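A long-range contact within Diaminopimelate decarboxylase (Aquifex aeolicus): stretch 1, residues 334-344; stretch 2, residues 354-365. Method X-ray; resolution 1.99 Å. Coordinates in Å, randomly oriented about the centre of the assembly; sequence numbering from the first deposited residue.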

ATOM      1  N   LYS B 334     -13.281   1.648  30.937  1.00 35.07           N
ATOM      2  CA  LYS B 334     -12.892   1.706  32.355  1.00 36.41           C
ATOM      3  C   LYS B 334     -13.333   2.962  33.114  1.00 36.88           C
ATOM      4  O   LYS B 334     -12.712   3.321  34.121  1.00 37.61           O
ATOM      5  CB  LYS B 334     -11.375   1.543  32.492  1.00 36.27           C
ATOM      6  CG  LYS B 334     -10.885   0.110  32.448  1.00 37.73           C
ATOM      7  CD  LYS B 334      -9.374   0.060  32.440  1.00 39.09           C
ATOM      8  CE  LYS B 334      -8.891  -1.377  32.458  1.00 40.83           C
ATOM      9  NZ  LYS B 334      -7.402  -1.446  32.389  1.00 41.31           N
ATOM     10  N   GLU B 335     -14.394   3.622  32.654  1.00 37.13           N
ATOM     11  CA  GLU B 335     -14.864   4.876  33.279  0.70 37.28           C
ATOM     12  C   GLU B 335     -13.674   5.774  33.623  1.00 37.25           C
ATOM     13  O   GLU B 335     -13.362   6.034  34.799  1.00 37.71           O
ATOM     14  CB  GLU B 335     -15.755   4.607  34.507  1.00 37.48           C
ATOM     15  CG  GLU B 335     -17.122   4.005  34.165  1.00 37.23           C
ATOM     16  N   ARG B 336     -12.975   6.181  32.570  1.00 36.56           N
ATOM     17  CA  ARG B 336     -11.858   7.095  32.672  1.00 35.51           C
ATOM     18  C   ARG B 336     -12.202   8.369  31.905  1.00 34.46           C
ATOM     19  O   ARG B 336     -13.173   8.402  31.139  1.00 34.04           O
ATOM     20  CB  ARG B 336     -10.609   6.463  32.061  1.00 35.63           C
ATOM     21  CG  ARG B 336     -10.110   5.235  32.775  0.20 36.07           C
ATOM     22  CD  ARG B 336      -9.104   4.516  31.917  0.40 36.72           C
ATOM     23  NE  ARG B 336      -9.721   3.863  30.760  0.80 38.00           N
ATOM     24  CZ  ARG B 336      -9.078   3.018  29.956  1.00 37.19           C
ATOM     25  NH1 ARG B 336      -7.793   2.740  30.179  1.00 38.12           N
ATOM     26  NH2 ARG B 336      -9.709   2.460  28.933  1.00 35.41           N
ATOM     27  N   LYS B 337     -11.401   9.408  32.116  1.00 33.03           N
ATOM     28  CA  LYS B 337     -11.486  10.643  31.339  1.00 32.31           C
ATOM     29  C   LYS B 337     -11.134  10.358  29.861  1.00 31.41           C
ATOM     30  O   LYS B 337     -10.360   9.436  29.553  1.00 30.55           O
ATOM     31  CB  LYS B 337     -10.520  11.674  31.934  1.00 32.52           C
ATOM     32  CG  LYS B 337     -10.597  13.090  31.367  0.30 33.23           C
ATOM     33  CD  LYS B 337      -9.505  13.975  31.976  0.20 34.35           C
ATOM     34  CE  LYS B 337      -8.114  13.526  31.534  1.00 36.72           C
ATOM     35  NZ  LYS B 337      -6.991  14.016  32.407  1.00 37.54           N
ATOM     36  N   LYS B 338     -11.723  11.130  28.957  1.00 30.58           N
ATOM     37  CA  LYS B 338     -11.355  11.060  27.546  1.00 29.62           C
ATOM     38  C   LYS B 338     -10.295  12.109  27.241  1.00 28.57           C
ATOM     39  O   LYS B 338     -10.251  13.176  27.879  1.00 29.21           O
ATOM     40  CB  LYS B 338     -12.580  11.254  26.653  1.00 30.15           C
ATOM     41  CG  LYS B 338     -13.560  10.075  26.660  1.00 31.72           C
ATOM     42  CD  LYS B 338     -14.453  10.152  25.436  1.00 34.43           C
ATOM     43  CE  LYS B 338     -15.404   8.979  25.319  1.00 34.98           C
ATOM     44  NZ  LYS B 338     -16.030   8.990  23.960  1.00 36.35           N
ATOM     45  N   VAL B 339      -9.423  11.807  26.286  1.00 26.27           N
ATOM     46  CA  VAL B 339      -8.415  12.759  25.843  1.00 24.41           C
ATOM     47  C   VAL B 339      -8.493  12.915  24.333  1.00 23.01           C
ATOM     48  O   VAL B 339      -8.992  12.031  23.634  1.00 22.71           O
ATOM     49  CB  VAL B 339      -6.965  12.342  26.247  1.00 24.75           C
ATOM     50  CG1 VAL B 339      -6.762  12.506  27.746  1.00 26.65           C
ATOM     51  CG2 VAL B 339      -6.636  10.890  25.771  1.00 24.29           C
ATOM     52  N   VAL B 340      -7.986  14.041  23.841  1.00 21.21           N
ATOM     53  CA  VAL B 340      -7.825  14.243  22.416  1.00 19.96           C
ATOM     54  C   VAL B 340      -6.414  13.786  22.078  1.00 19.56           C
ATOM     55  O   VAL B 340      -5.445  14.265  22.677  1.00 19.64           O
ATOM     56  CB  VAL B 340      -8.027  15.714  22.018  1.00 19.49           C
ATOM     57  CG1 VAL B 340      -7.781  15.901  20.531  1.00 18.83           C
ATOM     58  CG2 VAL B 340      -9.415  16.162  22.395  1.00 20.02           C
ATOM     59  N   ALA B 341      -6.313  12.852  21.130  1.00 18.41           N
ATOM     60  CA  ALA B 341      -5.041  12.219  20.798  1.00 17.88           C
ATOM     61  C   ALA B 341      -4.893  11.964  19.306  1.00 17.79           C
ATOM     62  O   ALA B 341      -5.893  11.852  18.579  1.00 16.39           O
ATOM     63  CB  ALA B 341      -4.900  10.896  21.569  1.00 18.37           C
ATOM     64  N   ASP B 342      -3.635  11.913  18.859  1.00 16.87           N
ATOM     65  CA  ASP B 342      -3.283  11.304  17.579  1.00 17.24           C
ATOM     66  C   ASP B 342      -2.995   9.827  17.832  1.00 16.90           C
ATOM     67  O   ASP B 342      -2.161   9.480  18.677  1.00 16.39           O
ATOM     68  CB  ASP B 342      -2.036  11.950  16.985  1.00 17.18           C
ATOM     69  CG  ASP B 342      -2.300  13.330  16.392  1.00 18.79           C
ATOM     70  OD1 ASP B 342      -3.428  13.884  16.506  1.00 18.02           O
ATOM     71  OD2 ASP B 342      -1.353  13.844  15.771  1.00 20.78           O
ATOM     72  N   ILE B 343      -3.680   8.955  17.098  1.00 16.37           N
ATOM     73  CA  ILE B 343      -3.481   7.515  17.267  1.00 15.55           C
ATOM     74  C   ILE B 343      -2.654   7.110  16.068  1.00 15.59           C
ATOM     75  O   ILE B 343      -3.122   7.158  14.932  1.00 14.77           O
ATOM     76  CB  ILE B 343      -4.821   6.755  17.338  1.00 16.21           C
ATOM     77  CG1 ILE B 343      -5.626   7.265  18.544  1.00 15.65           C
ATOM     78  CG2 ILE B 343      -4.580   5.195  17.437  1.00 15.42           C
ATOM     79  CD1 ILE B 343      -7.072   6.855  18.517  1.00 17.90           C
ATOM     80  N   VAL B 344      -1.401   6.763  16.324  1.00 15.44           N
ATOM     81  CA  VAL B 344      -0.423   6.640  15.242  1.00 15.67           C
ATOM     82  C   VAL B 344       0.243   5.257  15.282  1.00 15.89           C
ATOM     83  O   VAL B 344       0.321   4.632  16.335  1.00 15.28           O
ATOM     84  CB  VAL B 344       0.644   7.759  15.345  1.00 15.65           C
ATOM     85  CG1 VAL B 344      -0.015   9.159  15.201  1.00 15.89           C
ATOM     86  CG2 VAL B 344       1.408   7.658  16.669  1.00 15.51           C
TER
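Stretch 2, residues 354-365: LALDREIEEVQR

Stretch 2 runs back along stretch 1 as an antiparallel neighbour, the strand 358-361 crossing the strand 338-344 at 141° with a closest axial approach of 4.3 Å. Its residues are largely extended, but Asp-357 takes a left-handed conformation (phi/psi 49/47), and here the register slips by one residue in a beta bulge.

Two hydrogen-bonded pairs carry the regular ladder. Val-339 N donates to Ile-360 O (2.7 Å) and Ile-360 N to Val-339 O (2.9 Å); Ala-341 N donates to Arg-358 O (2.9 Å) and Arg-358 N to Ala-341 O (2.8 Å). Between them Val-340 faces Glu-359, their CA atoms 4.5 Å apart. Glu-362 N extends the ladder to Lys-337 O (3.0 Å).

Beyond the bulge, Ile-343 N donates to Ala-355 O (2.8 Å), while Ile-343 O accepts from both Ala-355 N (3.2 Å) and Leu-354 N (2.8 Å). The amide of Asp-357 is satisfied by a side chain instead, donating to Asp-342 OD1 (2.9 Å). That brings Asp-342 OD1 within 3.7 Å of Asp-357 OD1, a pairing of like charges eased by a water that donates to Asp-342 OD1 (2.7 Å) and Asp-357 OD1 (2.8 Å).

At the other end, Glu-361 OE2 gathers three donors: Lys-334 N (2.7 Å), Arg-336 NE (3.1 Å) and Arg-336 NH2 (2.9 Å), the last two within a salt bridge. The carboxylate oxygen lies at the guanidinium edge, where the N-H groups point. A second, longer salt bridge joins Lys-337 NZ to Glu-362 OE2 (3.4 Å).

On the face shared by Val-339, Ala-341, Ile-343, Ala-355 and Ile-360, contacts are apolar: Ile-343 CD1 packs against Ile-360 CD1 (3.8 Å) and Ala-355 CB (4.3 Å). In all, 1110 Å² is buried between the stretches.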

ATOM      1  N   LEU B 354      -3.712   6.372  12.349  1.00 15.40           N
ATOM      2  CA  LEU B 354      -5.044   5.804  12.223  1.00 14.26           C
ATOM      3  C   LEU B 354      -6.148   6.845  12.499  1.00 14.10           C
ATOM      4  O   LEU B 354      -7.269   6.705  12.015  1.00 14.37           O
ATOM      5  CB  LEU B 354      -5.195   4.607  13.164  1.00 14.73           C
ATOM      6  CG  LEU B 354      -4.222   3.429  12.933  1.00 14.14           C
ATOM      7  CD1 LEU B 354      -4.485   2.345  13.949  1.00 13.67           C
ATOM      8  CD2 LEU B 354      -4.338   2.888  11.492  1.00 15.11           C
ATOM      9  N   ALA B 355      -5.827   7.862  13.300  1.00 14.26           N
ATOM     10  CA  ALA B 355      -6.764   8.975  13.601  1.00 14.39           C
ATOM     11  C   ALA B 355      -5.992  10.168  14.138  1.00 14.56           C
ATOM     12  O   ALA B 355      -4.979   9.998  14.837  1.00 14.90           O
ATOM     13  CB  ALA B 355      -7.831   8.540  14.606  1.00 13.37           C
ATOM     14  N   LEU B 356      -6.455  11.372  13.796  1.00 14.75           N
ATOM     15  CA  LEU B 356      -5.841  12.607  14.292  1.00 15.33           C
ATOM     16  C   LEU B 356      -6.810  13.420  15.128  1.00 15.30           C
ATOM     17  O   LEU B 356      -7.984  13.512  14.787  1.00 15.18           O
ATOM     18  CB  LEU B 356      -5.342  13.471  13.126  1.00 15.86           C
ATOM     19  CG  LEU B 356      -4.301  12.875  12.164  1.00 16.76           C
ATOM     20  CD1 LEU B 356      -3.985  13.866  11.046  1.00 17.91           C
ATOM     21  CD2 LEU B 356      -3.041  12.503  12.900  1.00 16.54           C
ATOM     22  N   ASP B 357      -6.309  14.035  16.202  1.00 16.21           N
ATOM     23  CA  ASP B 357      -7.114  14.938  17.055  1.00 16.18           C
ATOM     24  C   ASP B 357      -8.446  14.286  17.433  1.00 16.46           C
ATOM     25  O   ASP B 357      -9.520  14.913  17.329  1.00 16.26           O
ATOM     26  CB  ASP B 357      -7.368  16.265  16.329  1.00 16.90           C
ATOM     27  CG  ASP B 357      -6.114  17.100  16.169  1.00 18.66           C
ATOM     28  OD1 ASP B 357      -5.213  17.034  17.034  1.00 20.61           O
ATOM     29  OD2 ASP B 357      -6.028  17.824  15.163  1.00 19.86           O
ATOM     30  N   ARG B 358      -8.384  13.023  17.865  1.00 15.85           N
ATOM     31  CA  ARG B 358      -9.579  12.247  18.127  1.00 15.78           C
ATOM     32  C   ARG B 358      -9.810  12.061  19.615  1.00 17.19           C
ATOM     33  O   ARG B 358      -8.867  11.773  20.375  1.00 17.16           O
ATOM     34  CB  ARG B 358      -9.490  10.876  17.443  1.00 15.88           C
ATOM     35  CG  ARG B 358     -10.756  10.034  17.542  1.00 14.91           C
ATOM     36  CD  ARG B 358     -11.866  10.460  16.540  1.00 15.62           C
ATOM     37  NE  ARG B 358     -11.381  10.496  15.151  1.00 13.95           N
ATOM     38  CZ  ARG B 358     -11.251   9.423  14.373  1.00 14.44           C
ATOM     39  NH1 ARG B 358     -11.596   8.220  14.827  1.00 12.14           N
ATOM     40  NH2 ARG B 358     -10.781   9.541  13.127  1.00 15.83           N
ATOM     41  N   GLU B 359     -11.073  12.189  20.019  1.00 17.95           N
ATOM     42  CA  GLU B 359     -11.479  11.927  21.393  1.00 18.97           C
ATOM     43  C   GLU B 359     -11.508  10.426  21.643  1.00 19.16           C
ATOM     44  O   GLU B 359     -12.087   9.656  20.858  1.00 18.28           O
ATOM     45  CB  GLU B 359     -12.862  12.521  21.673  1.00 20.03           C
ATOM     46  CG  GLU B 359     -12.838  14.028  21.931  1.00 23.06           C
ATOM     47  CD  GLU B 359     -12.386  14.405  23.341  1.00 29.14           C
ATOM     48  OE1 GLU B 359     -11.956  13.516  24.127  1.00 30.93           O
ATOM     49  OE2 GLU B 359     -12.460  15.614  23.659  1.00 28.88           O
ATOM     50  N   ILE B 360     -10.861  10.020  22.727  1.00 19.08           N
ATOM     51  CA  ILE B 360     -10.798   8.621  23.106  1.00 19.90           C
ATOM     52  C   ILE B 360     -10.517   8.506  24.598  1.00 20.70           C
ATOM     53  O   ILE B 360      -9.813   9.339  25.168  1.00 20.97           O
ATOM     54  CB  ILE B 360      -9.703   7.861  22.304  1.00 19.52           C
ATOM     55  CG1 ILE B 360      -9.846   6.347  22.498  1.00 19.97           C
ATOM     56  CG2 ILE B 360      -8.298   8.368  22.662  1.00 18.47           C
ATOM     57  CD1 ILE B 360      -8.930   5.518  21.580  1.00 21.54           C
ATOM     58  N   GLU B 361     -11.098   7.484  25.215  1.00 22.48           N
ATOM     59  CA  GLU B 361     -10.812   7.120  26.598  1.00 23.88           C
ATOM     60  C   GLU B 361      -9.308   7.001  26.737  1.00 24.66           C
ATOM     61  O   GLU B 361      -8.625   6.480  25.830  1.00 24.61           O
ATOM     62  CB  GLU B 361     -11.463   5.780  26.888  1.00 24.70           C
ATOM     63  CG  GLU B 361     -12.031   5.618  28.263  1.00 26.56           C
ATOM     64  CD  GLU B 361     -12.838   4.337  28.401  1.00 27.47           C
ATOM     65  OE1 GLU B 361     -13.867   4.171  27.699  1.00 28.64           O
ATOM     66  OE2 GLU B 361     -12.437   3.500  29.224  1.00 29.16           O
ATOM     67  N   GLU B 362      -8.778   7.529  27.839  1.00 24.58           N
ATOM     68  CA  GLU B 362      -7.373   7.382  28.144  1.00 25.43           C
ATOM     69  C   GLU B 362      -7.107   5.878  28.163  1.00 25.22           C
ATOM     70  O   GLU B 362      -7.863   5.121  28.794  1.00 26.46           O
ATOM     71  CB  GLU B 362      -7.034   8.002  29.508  1.00 25.34           C
ATOM     72  CG  GLU B 362      -6.932   9.511  29.489  1.00 26.62           C
ATOM     73  CD  GLU B 362      -6.547  10.105  30.837  0.40 26.36           C
ATOM     74  OE1 GLU B 362      -6.789   9.465  31.880  0.40 27.20           O
ATOM     75  OE2 GLU B 362      -5.995  11.221  30.844  0.40 27.48           O
ATOM     76  N   VAL B 363      -6.095   5.450  27.423  1.00 24.12           N
ATOM     77  CA  VAL B 363      -5.699   4.041  27.376  1.00 23.37           C
ATOM     78  C   VAL B 363      -4.225   3.944  27.716  1.00 23.29           C
ATOM     79  O   VAL B 363      -3.485   4.903  27.531  1.00 23.79           O
ATOM     80  CB  VAL B 363      -5.972   3.397  25.987  1.00 23.57           C
ATOM     81  CG1 VAL B 363      -7.475   3.116  25.808  1.00 22.98           C
ATOM     82  CG2 VAL B 363      -5.410   4.275  24.842  1.00 22.90           C
ATOM     83  N   GLN B 364      -3.793   2.797  28.226  1.00 23.68           N
ATOM     84  CA  GLN B 364      -2.396   2.632  28.616  1.00 23.68           C
ATOM     85  C   GLN B 364      -1.679   1.592  27.753  1.00 23.04           C
ATOM     86  O   GLN B 364      -2.325   0.824  27.033  1.00 21.44           O
ATOM     87  CB  GLN B 364      -2.299   2.269  30.105  1.00 24.34           C
ATOM     88  CG  GLN B 364      -2.824   3.392  31.069  1.00 28.11           C
ATOM     89  CD  GLN B 364      -2.105   4.737  30.898  1.00 32.08           C
ATOM     90  OE1 GLN B 364      -0.906   4.856  31.166  1.00 35.08           O
ATOM     91  NE2 GLN B 364      -2.845   5.760  30.447  1.00 34.74           N
ATOM     92  N   ARG B 365      -0.349   1.576  27.856  1.00 22.10           N
ATOM     93  CA  ARG B 365       0.476   0.583  27.193  1.00 22.82           C
ATOM     94  C   ARG B 365      -0.051  -0.822  27.519  1.00 21.91           C
ATOM     95  O   ARG B 365      -0.327  -1.126  28.681  1.00 21.73           O
ATOM     96  CB  ARG B 365       1.945   0.739  27.630  1.00 23.06           C
ATOM     97  CG  ARG B 365       2.865  -0.386  27.150  1.00 25.36           C
ATOM     98  CD  ARG B 365       4.360   0.013  27.173  1.00 27.51           C
ATOM     99  NE  ARG B 365       5.154  -0.778  26.206  1.00 30.28           N
ATOM    100  CZ  ARG B 365       5.751  -1.915  26.531  1.00 31.24           C
ATOM    101  NH1 ARG B 365       5.627  -2.357  27.768  1.00 32.23           N
ATOM    102  NH2 ARG B 365       6.464  -2.603  25.653  1.00 29.96           N
TER
HETATM  103  O   HOH W   1     -11.321  15.256  26.138  1.00 29.89           O
HETATM  104  O   HOH W   2      -4.048  15.154  18.813  1.00 24.14           O